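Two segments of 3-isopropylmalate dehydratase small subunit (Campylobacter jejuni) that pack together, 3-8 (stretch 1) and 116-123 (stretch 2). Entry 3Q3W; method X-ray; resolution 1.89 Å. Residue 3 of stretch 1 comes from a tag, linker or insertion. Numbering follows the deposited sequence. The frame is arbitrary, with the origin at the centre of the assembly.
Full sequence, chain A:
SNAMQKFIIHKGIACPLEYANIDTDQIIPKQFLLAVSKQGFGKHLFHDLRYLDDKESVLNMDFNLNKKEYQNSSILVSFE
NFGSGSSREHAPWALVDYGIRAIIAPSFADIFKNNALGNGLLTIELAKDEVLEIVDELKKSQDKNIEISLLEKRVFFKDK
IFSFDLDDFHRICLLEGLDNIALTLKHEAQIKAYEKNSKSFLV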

# COMPACT_ATOMS: atom_id res chain seq x y z
N ALA A 3 7.70 5.97 12.68
CA ALA A 3 7.13 7.32 12.38
C ALA A 3 5.68 7.17 11.94
O ALA A 3 5.41 6.58 10.89
N MSE A 4 4.75 7.69 12.75
CA MSE A 4 3.31 7.45 12.56
C MSE A 4 2.60 8.67 12.06
O MSE A 4 2.92 9.79 12.40
N GLN A 5 1.57 8.40 11.27
CA GLN A 5 0.71 9.42 10.78
C GLN A 5 -0.72 8.99 11.09
O GLN A 5 -1.05 7.83 10.97
N LYS A 6 -1.55 9.93 11.47
CA LYS A 6 -2.95 9.65 11.74
C LYS A 6 -3.72 9.10 10.53
O LYS A 6 -3.58 9.62 9.42
N PHE A 7 -4.50 8.04 10.74
CA PHE A 7 -5.45 7.57 9.73
C PHE A 7 -6.83 7.42 10.39
O PHE A 7 -7.00 6.66 11.33
N ILE A 8 -7.79 8.22 9.93
CA ILE A 8 -9.18 8.17 10.42
C ILE A 8 -10.01 7.79 9.19
O ILE A 8 -10.37 6.65 9.01
N ALA A 116 4.33 -2.11 8.88
CA ALA A 116 3.56 -1.13 8.15
C ALA A 116 2.65 -0.39 9.11
O ALA A 116 2.55 0.84 9.06
N LEU A 117 1.96 -1.13 9.96
CA LEU A 117 1.04 -0.58 10.95
C LEU A 117 1.79 0.33 11.90
O LEU A 117 1.30 1.40 12.24
N GLY A 118 3.00 -0.08 12.26
CA GLY A 118 3.91 0.80 13.01
C GLY A 118 4.24 2.13 12.33
O GLY A 118 4.57 3.11 13.00
N ASN A 119 4.13 2.18 11.02
CA ASN A 119 4.52 3.36 10.28
C ASN A 119 3.33 4.07 9.73
O ASN A 119 3.47 4.96 8.88
N GLY A 120 2.15 3.70 10.21
CA GLY A 120 0.91 4.44 9.86
C GLY A 120 0.37 4.05 8.51
O GLY A 120 -0.49 4.74 7.99
N LEU A 121 0.85 2.94 7.97
CA LEU A 121 0.41 2.38 6.70
C LEU A 121 -0.71 1.34 7.00
O LEU A 121 -0.42 0.26 7.48
N LEU A 122 -1.97 1.68 6.73
CA LEU A 122 -3.07 0.80 7.06
C LEU A 122 -3.22 -0.42 6.15
O LEU A 122 -3.44 -0.31 4.93
N THR A 123 -3.16 -1.58 6.77
CA THR A 123 -3.21 -2.83 6.06
C THR A 123 -4.60 -3.49 6.25
O THR A 123 -4.96 -3.91 7.36

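The most unusual feature of this contact is that it holds together without a single direct hydrogen bond between the stretches, and even sets two carbonyl oxygens near each other: Ala3 O lies 3.2 Å from Asn119 O. Both atoms are acceptors, so the short distance cannot be read as a hydrogen bond. A CA-H...O contact lies beside this pair: Asn119 CA is 3.4 Å from Ala3 O, with an angle of 131° at the hydrogen. Ala3 derives from the expression tag and also touches a crystal neighbour, so the Ala3 half of this pairing comes from the construct.

The polar link that does exist here runs through a water. Water 1 accepts from Ala3 N at 3.0 Å and donates to Asn119 OD1 at 3.4 Å, the second bond being weak. Asn119 has its CA-to-CB bond pointing away overall, yet with chi1 at -79° (m) and chi2 at -96° its end comes nearer to stretch 1. Its ND2 is hydrogen-bonded to a residue elsewhere in the structure.

Met4, a selenomethionine, reaches across from a sideways start. Its chi1 of -101° and chi2 of -98° both lie between the usual wells, whereas chi3 is t at -160°. The resulting path runs along the backbone from Leu117 to Gly120: Met4 CG is 3.4 Å from Gly118 O, Met4 SE is 3.8 Å from Gly120 CA, and the terminal Met4 CE comes to 3.1 Å from Leu117 O. That last distance is short for a methyl carbon against a carbonyl oxygen. Leu117 O also accepts from Gly120 N at 3.2 Å within stretch 2, so the methyl approaches an oxygen already engaged in the turn. The CA-to-CB bond of Leu117 points away (chi1 m, chi2 t).

Gly120 is where the backbones come closest in register, with its CA 4.7 Å from Met4 CA. Its phi of 80° by itself favours glycine, and the packing gives a second reason for the absence of a side chain: an ideal CB on Gly120 would point toward stretch 1 and sit 2.8 Å from Gln5 N, a clash. Gln5 makes its approach with backbone, its O lying 4.1 Å from Gly120 CA, while its side chain, t at chi1 and chi2, comes no nearer than 5.1 Å, from Gln5 CB to Gly120 CA.

Farther along, Phe7 and Leu122 form the one contact between apolar side chains, and both CA-to-CB bonds point toward the opposing stretch. Phe7 has chi1 t (-168°) and Leu122 has chi1 t with chi2 p. Leu122 CD2 is 3.7 Å from the centroid of the Phe7 ring and only 17° off the ring normal, which places the methyl over the face in a CH-pi contact; the closest atoms are Phe7 CE2 and Leu122 CD2 at 3.5 Å. Lys6 and Ile8, flanking Phe7 in sequence, have CA-to-CB bonds that point away and make no contact. The two stretches together bury 363 Å².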

# COMPACT_ATOMS: atom_id res chain seq x y z
CB ALA A 3 7.98 8.08 11.30
CB MSE A 4 2.64 7.05 13.86
CG MSE A 4 2.41 5.59 13.99
SE MSE A 4 0.58 5.14 13.53
CE MSE A 4 0.60 3.43 14.45
CB GLN A 5 0.92 9.51 9.29
CG GLN A 5 0.45 10.76 8.71
CD GLN A 5 0.70 10.80 7.22
OE1 GLN A 5 1.72 10.28 6.71
NE2 GLN A 5 -0.23 11.39 6.51
CB LYS A 6 -3.59 10.93 12.23
CG LYS A 6 -4.92 10.77 12.81
CD LYS A 6 -5.37 12.09 13.47
CE LYS A 6 -4.36 12.59 14.52
NZ LYS A 6 -5.01 13.48 15.49
CB PHE A 7 -4.97 6.25 9.16
CG PHE A 7 -5.69 5.79 7.90
CD1 PHE A 7 -4.99 5.50 6.77
CD2 PHE A 7 -7.06 5.55 7.91
CE1 PHE A 7 -5.60 5.03 5.63
CE2 PHE A 7 -7.68 5.08 6.78
CZ PHE A 7 -6.94 4.82 5.61
CB ILE A 8 -9.57 9.52 11.03
CG1 ILE A 8 -8.62 9.87 12.19
CG2 ILE A 8 -11.06 9.53 11.56
CD1 ILE A 8 -8.87 11.24 12.82
CB ALA A 116 2.76 -1.78 7.02
CB LEU A 117 0.34 -1.70 11.74
CG LEU A 117 -0.69 -2.44 10.88
CD1 LEU A 117 -1.20 -3.70 11.64
CD2 LEU A 117 -1.86 -1.49 10.46
CB ASN A 119 5.53 3.01 9.18
CG ASN A 119 6.94 2.83 9.72
OD1 ASN A 119 7.75 3.77 9.68
ND2 ASN A 119 7.23 1.66 10.28
CB LEU A 121 1.59 1.71 5.99
CG LEU A 121 1.39 1.00 4.65
CD1 LEU A 121 0.63 1.89 3.66
CD2 LEU A 121 2.71 0.51 4.02
CB LEU A 122 -4.38 1.55 7.07
CG LEU A 122 -5.64 0.77 7.45
CD1 LEU A 122 -5.50 -0.01 8.79
CD2 LEU A 122 -6.82 1.76 7.54
CB THR A 123 -2.13 -3.73 6.61
OG1 THR A 123 -2.39 -3.91 7.99
CG2 THR A 123 -0.79 -3.06 6.47
O HOH W 1 10.29 4.72 11.71